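Long-range contact in putative glycosidase ph117-related (Bacteroides thetaiotaomicron, PDB 5A7V), which binds mannose and probably acts on beta-mannosides as a family GH130 glycosidase or phosphorylase: residues 258-271 with 313-327. Sequence-based numbering, arbitrary orientation. Where two conformers were deposited one is given.
Sequences LFSPRDGHFDSQLT and FDANDPTRFITRLDE
Arg324 lies flat on Arg262 of segment 258-271, the guanidinium planes 7° apart and their side chains running past each other in opposite directions; a bend at chi3 (143°) helps bring the Arg324 group there. Its NH1 and NH2 grip the carbonyl O of Ser260 end-on, at 2.9 Å from NH1, while NH1 also meets OD2 of Asp267 from above the carboxylate plane. From the opposite side Phe259 CD2 touches the guanidinium near its rim, the ring steeply inclined to it. Asp267 OD1 takes NE and NH2 of Arg262 side-on, and the hydroxyl of Tyr288 is hydrogen-bonded to Asp267 OD2, so one buried carboxylate binds both arginines and its charge probably helps them lie face to face. Phe259 packs its edge against Phe313 (CD1 to CZ, 3.7 Å) and carries Phe321 over one face. In the five-bladed beta-propeller typical of GH130 enzymes, this fastens the lead-in to strand 270-280, whose Leu270 touches bound mannose, to the hairpin 306-314/320-324. Toward solvent the bonds stay short: exposed Asp326 OD1 forms a salt bridge with Arg262 NH1 (3.0 Å), Arg262 NH2 reaches Leu325 O, and His265 ND1 donates almost straight to Asp326 O (170°). At the other end Leu258 CD2 packs on Phe313 CE2, and a water joins Leu258 O, Thr319 O and Phe321 N.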
loop_
_atom_site.group_PDB
_atom_site.type_symbol
_atom_site.label_atom_id
_atom_site.label_comp_id
_atom_site.label_asym_id
_atom_site.label_seq_id
_atom_site.Cartn_x
_atom_site.Cartn_y
_atom_site.Cartn_z
ATOM N N LEU A 258 3.904 10.571 -14.326
ATOM C CA LEU A 258 5.311 10.216 -14.252
ATOM C C LEU A 258 5.640 8.949 -15.044
ATOM O O LEU A 258 6.688 8.895 -15.686
ATOM C CB LEU A 258 5.753 10.024 -12.774
ATOM C CG LEU A 258 6.064 11.260 -11.946
ATOM C CD1 LEU A 258 5.157 12.424 -12.092
ATOM C CD2 LEU A 258 6.380 10.892 -10.515
ATOM N N PHE A 259 4.755 7.953 -14.927
ATOM C CA PHE A 259 4.719 6.797 -15.858
ATOM C C PHE A 259 3.353 6.167 -15.753
ATOM O O PHE A 259 2.544 6.513 -14.885
ATOM C CB PHE A 259 5.876 5.800 -15.629
ATOM C CG PHE A 259 5.803 4.939 -14.386
ATOM C CD1 PHE A 259 6.391 5.323 -13.186
ATOM C CD2 PHE A 259 5.223 3.653 -14.454
ATOM C CE1 PHE A 259 6.395 4.495 -12.076
ATOM C CE2 PHE A 259 5.219 2.821 -13.372
ATOM C CZ PHE A 259 5.783 3.244 -12.145
ATOM N N SER A 260 3.101 5.248 -16.697
ATOM C CA SER A 260 1.781 4.712 -16.901
ATOM C C SER A 260 1.843 3.201 -17.177
ATOM O O SER A 260 2.923 2.649 -17.439
ATOM C CB SER A 260 1.182 5.397 -18.142
ATOM O OG SER A 260 0.975 6.792 -17.881
ATOM N N PRO A 261 0.682 2.552 -17.130
ATOM C CA PRO A 261 0.628 1.161 -17.621
ATOM C C PRO A 261 1.140 1.049 -19.049
ATOM O O PRO A 261 1.106 2.012 -19.815
ATOM C CB PRO A 261 -0.850 0.790 -17.520
ATOM C CG PRO A 261 -1.414 1.746 -16.507
ATOM C CD PRO A 261 -0.646 3.024 -16.695
ATOM N N ARG A 262 1.613 -0.143 -19.382
ATOM C CA ARG A 262 2.233 -0.401 -20.681
ATOM C C ARG A 262 1.743 -1.714 -21.267
ATOM O O ARG A 262 1.428 -2.668 -20.550
ATOM C CB ARG A 262 3.749 -0.423 -20.574
ATOM C CG ARG A 262 4.231 -1.423 -19.584
ATOM C CD ARG A 262 5.726 -1.457 -19.346
ATOM N NE ARG A 262 5.961 -2.234 -18.160
ATOM C CZ ARG A 262 7.098 -2.759 -17.770
ATOM N NH1 ARG A 262 8.212 -2.558 -18.466
ATOM N NH2 ARG A 262 7.088 -3.527 -16.689
ATOM N N ASP A 263 1.715 -1.793 -22.588
ATOM C CA ASP A 263 1.289 -3.015 -23.266
ATOM C C ASP A 263 2.339 -4.116 -23.051
ATOM O O ASP A 263 3.564 -3.878 -23.051
ATOM C CB ASP A 263 1.150 -2.781 -24.746
ATOM C CG ASP A 263 -0.044 -1.948 -25.158
ATOM O OD1 ASP A 263 -0.880 -1.567 -24.288
ATOM O OD2 ASP A 263 -0.180 -1.699 -26.416
ATOM N N GLY A 264 1.859 -5.362 -22.955
ATOM C CA GLY A 264 2.755 -6.499 -22.965
ATOM C C GLY A 264 3.336 -6.988 -21.669
ATOM O O GLY A 264 4.028 -7.981 -21.632
ATOM N N HIS A 265 3.083 -6.215 -20.599
ATOM C CA HIS A 265 3.634 -6.502 -19.286
ATOM C C HIS A 265 2.523 -6.661 -18.231
ATOM O O HIS A 265 1.371 -6.321 -18.462
ATOM C CB HIS A 265 4.649 -5.410 -18.848
ATOM C CG HIS A 265 5.848 -5.334 -19.729
ATOM N ND1 HIS A 265 7.049 -5.929 -19.425
ATOM C CD2 HIS A 265 6.010 -4.750 -20.949
ATOM C CE1 HIS A 265 7.912 -5.703 -20.421
ATOM N NE2 HIS A 265 7.296 -5.001 -21.361
ATOM N N PHE A 266 2.942 -7.156 -17.066
ATOM C CA PHE A 266 2.028 -7.354 -15.937
ATOM C C PHE A 266 1.338 -6.055 -15.469
ATOM O O PHE A 266 0.247 -6.102 -14.893
ATOM C CB PHE A 266 2.739 -8.024 -14.765
ATOM C CG PHE A 266 3.685 -7.070 -14.039
ATOM C CD1 PHE A 266 4.951 -6.754 -14.552
ATOM C CD2 PHE A 266 3.308 -6.484 -12.817
ATOM C CE1 PHE A 266 5.795 -5.853 -13.921
ATOM C CE2 PHE A 266 4.143 -5.575 -12.171
ATOM C CZ PHE A 266 5.365 -5.262 -12.721
ATOM N N ASP A 267 2.020 -4.919 -15.678
ATOM C CA ASP A 267 1.516 -3.619 -15.216
ATOM C C ASP A 267 0.934 -2.862 -16.418
ATOM O O ASP A 267 1.454 -1.853 -16.897
ATOM C CB ASP A 267 2.564 -2.817 -14.485
ATOM C CG ASP A 267 3.828 -2.528 -15.287
ATOM O OD1 ASP A 267 4.176 -3.283 -16.236
ATOM O OD2 ASP A 267 4.541 -1.546 -14.900
ATOM N N SER A 268 -0.181 -3.424 -16.921
ATOM C CA SER A 268 -0.756 -3.077 -18.210
ATOM C C SER A 268 -2.127 -2.415 -18.147
ATOM O O SER A 268 -2.571 -1.836 -19.140
ATOM C CB SER A 268 -0.757 -4.307 -19.126
ATOM O OG SER A 268 -1.214 -5.436 -18.409
ATOM N N GLN A 269 -2.841 -2.570 -17.020
ATOM C CA GLN A 269 -4.097 -1.864 -16.786
ATOM C C GLN A 269 -3.962 -0.778 -15.720
ATOM O O GLN A 269 -4.587 0.288 -15.859
ATOM C CB GLN A 269 -5.209 -2.857 -16.403
ATOM C CG GLN A 269 -6.602 -2.244 -16.369
ATOM C CD GLN A 269 -7.694 -3.328 -16.351
ATOM O OE1 GLN A 269 -7.526 -4.371 -16.965
ATOM N NE2 GLN A 269 -8.729 -3.108 -15.613
ATOM N N LEU A 270 -3.169 -1.053 -14.666
ATOM C CA LEU A 270 -2.954 -0.068 -13.558
ATOM C C LEU A 270 -1.490 -0.148 -13.173
ATOM O O LEU A 270 -0.840 -1.213 -13.273
ATOM C CB LEU A 270 -3.779 -0.428 -12.329
ATOM C CG LEU A 270 -5.272 -0.476 -12.466
ATOM C CD1 LEU A 270 -5.891 -1.012 -11.163
ATOM C CD2 LEU A 270 -5.881 0.850 -12.842
ATOM N N THR A 271 -1.000 1.005 -12.689
ATOM C CA THR A 271 0.311 1.147 -12.001
ATOM C C THR A 271 0.024 1.902 -10.694
ATOM O O THR A 271 -0.001 3.147 -10.684
ATOM C CB THR A 271 1.368 1.932 -12.854
ATOM O OG1 THR A 271 0.783 3.168 -13.280
ATOM C CG2 THR A 271 1.790 1.149 -14.096
ATOM N N PHE A 313 13.531 6.171 -9.766
ATOM C CA PHE A 313 13.534 7.587 -10.102
ATOM C C PHE A 313 14.872 8.214 -9.688
ATOM O O PHE A 313 15.583 7.731 -8.802
ATOM C CB PHE A 313 12.385 8.292 -9.343
ATOM C CG PHE A 313 11.011 7.912 -9.849
ATOM C CD1 PHE A 313 10.321 6.826 -9.294
ATOM C CD2 PHE A 313 10.410 8.652 -10.834
ATOM C CE1 PHE A 313 9.053 6.490 -9.761
ATOM C CE2 PHE A 313 9.148 8.322 -11.314
ATOM C CZ PHE A 313 8.458 7.235 -10.764
ATOM N N ASP A 314 15.192 9.325 -10.356
ATOM C CA ASP A 314 16.429 10.056 -10.062
ATOM C C ASP A 314 16.421 10.629 -8.632
ATOM O O ASP A 314 15.480 11.313 -8.234
ATOM C CB ASP A 314 16.601 11.134 -11.138
ATOM C CG ASP A 314 17.907 11.877 -11.060
ATOM O OD1 ASP A 314 18.059 12.726 -10.170
ATOM O OD2 ASP A 314 18.777 11.640 -11.916
ATOM N N ALA A 315 17.496 10.354 -7.891
ATOM C CA ALA A 315 17.643 10.856 -6.515
ATOM C C ALA A 315 17.645 12.382 -6.406
ATOM O O ALA A 315 17.231 12.920 -5.369
ATOM C CB ALA A 315 18.952 10.335 -5.925
ATOM N N ASN A 316 18.091 13.043 -7.474
ATOM C CA ASN A 316 18.173 14.489 -7.499
ATOM C C ASN A 316 16.997 15.162 -8.217
ATOM O O ASN A 316 16.961 16.347 -8.321
ATOM C CB ASN A 316 19.488 14.912 -8.165
ATOM C CG ASN A 316 20.688 14.538 -7.334
ATOM O OD1 ASN A 316 21.627 13.921 -7.816
ATOM N ND2 ASN A 316 20.637 14.876 -6.057
ATOM N N ASP A 317 16.068 14.376 -8.773
ATOM C CA ASP A 317 14.952 14.871 -9.587
ATOM C C ASP A 317 13.858 13.816 -9.453
ATOM O O ASP A 317 13.724 12.944 -10.296
ATOM C CB ASP A 317 15.489 15.036 -11.015
ATOM C CG ASP A 317 14.532 15.705 -12.000
ATOM O OD1 ASP A 317 13.445 16.103 -11.633
ATOM O OD2 ASP A 317 14.942 15.828 -13.203
ATOM N N PRO A 318 13.088 13.827 -8.360
ATOM C CA PRO A 318 12.267 12.692 -7.981
ATOM C C PRO A 318 11.128 12.370 -8.930
ATOM O O PRO A 318 10.612 11.244 -8.892
ATOM C CB PRO A 318 11.752 13.063 -6.586
ATOM C CG PRO A 318 11.889 14.570 -6.528
ATOM C CD PRO A 318 13.102 14.878 -7.332
ATOM N N THR A 319 10.742 13.290 -9.793
ATOM C CA THR A 319 9.748 12.991 -10.811
ATOM C C THR A 319 10.335 12.365 -12.063
ATOM O O THR A 319 9.534 11.988 -12.926
ATOM C CB THR A 319 8.941 14.221 -11.210
ATOM O OG1 THR A 319 9.784 15.162 -11.886
ATOM C CG2 THR A 319 8.256 14.866 -9.986
ATOM N N ARG A 320 11.668 12.232 -12.168
ATOM C CA ARG A 320 12.295 11.730 -13.374
ATOM C C ARG A 320 12.453 10.216 -13.333
ATOM O O ARG A 320 13.311 9.664 -12.661
ATOM C CB ARG A 320 13.658 12.371 -13.571
ATOM C CG ARG A 320 14.285 12.043 -14.939
ATOM C CD ARG A 320 15.624 12.742 -15.157
ATOM N NE ARG A 320 16.690 11.957 -14.607
ATOM C CZ ARG A 320 17.182 10.799 -15.095
ATOM N NH1 ARG A 320 16.694 10.203 -16.195
ATOM N NH2 ARG A 320 18.158 10.189 -14.444
ATOM N N PHE A 321 11.588 9.564 -14.118
ATOM C CA PHE A 321 11.618 8.103 -14.262
ATOM C C PHE A 321 12.909 7.606 -14.924
ATOM O O PHE A 321 13.315 8.171 -15.945
ATOM C CB PHE A 321 10.405 7.696 -15.084
ATOM C CG PHE A 321 10.351 6.220 -15.469
ATOM C CD1 PHE A 321 9.837 5.270 -14.599
ATOM C CD2 PHE A 321 10.824 5.797 -16.728
ATOM C CE1 PHE A 321 9.725 3.944 -14.975
ATOM C CE2 PHE A 321 10.727 4.460 -17.094
ATOM C CZ PHE A 321 10.190 3.548 -16.219
ATOM N N ILE A 322 13.528 6.582 -14.354
ATOM C CA ILE A 322 14.701 5.929 -14.928
ATOM C C ILE A 322 14.352 4.573 -15.563
ATOM O O ILE A 322 14.698 4.346 -16.710
ATOM C CB ILE A 322 15.830 5.787 -13.904
ATOM C CG1 ILE A 322 16.249 7.171 -13.371
ATOM C CG2 ILE A 322 17.034 5.080 -14.522
ATOM C CD1 ILE A 322 17.278 7.135 -12.269
ATOM N N THR A 323 13.711 3.677 -14.794
ATOM C CA THR A 323 13.460 2.306 -15.265
ATOM C C THR A 323 12.472 1.646 -14.325
ATOM O O THR A 323 12.172 2.140 -13.219
ATOM C CB THR A 323 14.773 1.504 -15.341
ATOM O OG1 THR A 323 14.509 0.218 -15.958
ATOM C CG2 THR A 323 15.438 1.322 -13.999
ATOM N N ARG A 324 11.940 0.507 -14.793
ATOM C CA ARG A 324 11.102 -0.357 -13.980
ATOM C C ARG A 324 11.381 -1.806 -14.308
ATOM O O ARG A 324 11.910 -2.113 -15.376
ATOM C CB ARG A 324 9.609 -0.038 -14.134
ATOM C CG ARG A 324 9.060 -0.179 -15.546
ATOM C CD ARG A 324 7.568 0.059 -15.623
ATOM N NE ARG A 324 7.206 0.774 -16.863
ATOM C CZ ARG A 324 5.998 1.244 -17.136
ATOM N NH1 ARG A 324 4.943 0.816 -16.460
ATOM N NH2 ARG A 324 5.811 2.087 -18.116
ATOM N N LEU A 325 11.053 -2.690 -13.367
ATOM C CA LEU A 325 11.187 -4.133 -13.641
ATOM C C LEU A 325 10.260 -4.566 -14.766
ATOM O O LEU A 325 9.134 -4.116 -14.827
ATOM C CB LEU A 325 10.847 -4.973 -12.399
ATOM C CG LEU A 325 11.537 -4.604 -11.098
ATOM C CD1 LEU A 325 11.062 -5.507 -9.964
ATOM C CD2 LEU A 325 13.041 -4.640 -11.269
ATOM N N ASP A 326 10.734 -5.481 -15.627
ATOM C CA ASP A 326 9.899 -5.984 -16.733
ATOM C C ASP A 326 8.916 -7.069 -16.318
ATOM O O ASP A 326 7.916 -7.293 -17.017
ATOM C CB ASP A 326 10.801 -6.436 -17.880
ATOM C CG ASP A 326 11.368 -5.248 -18.671
ATOM O OD1 ASP A 326 10.675 -4.210 -18.812
ATOM O OD2 ASP A 326 12.546 -5.322 -19.066
ATOM N N GLU A 327 9.222 -7.748 -15.218
ATOM C CA GLU A 327 8.457 -8.872 -14.653
ATOM C C GLU A 327 8.192 -8.519 -13.196
ATOM O O GLU A 327 9.028 -7.870 -12.559
ATOM C CB GLU A 327 9.250 -10.182 -14.710
ATOM C CG GLU A 327 9.796 -10.558 -16.098
ATOM C CD GLU A 327 8.764 -10.843 -17.084
ATOM O OE1 GLU A 327 7.607 -11.060 -16.709
ATOM O OE2 GLU A 327 9.143 -10.932 -18.288
HETATM O O HOH W 1 8.933 10.637 -15.162
HETATM O O HOH W 2 5.347 -8.725 -17.500
#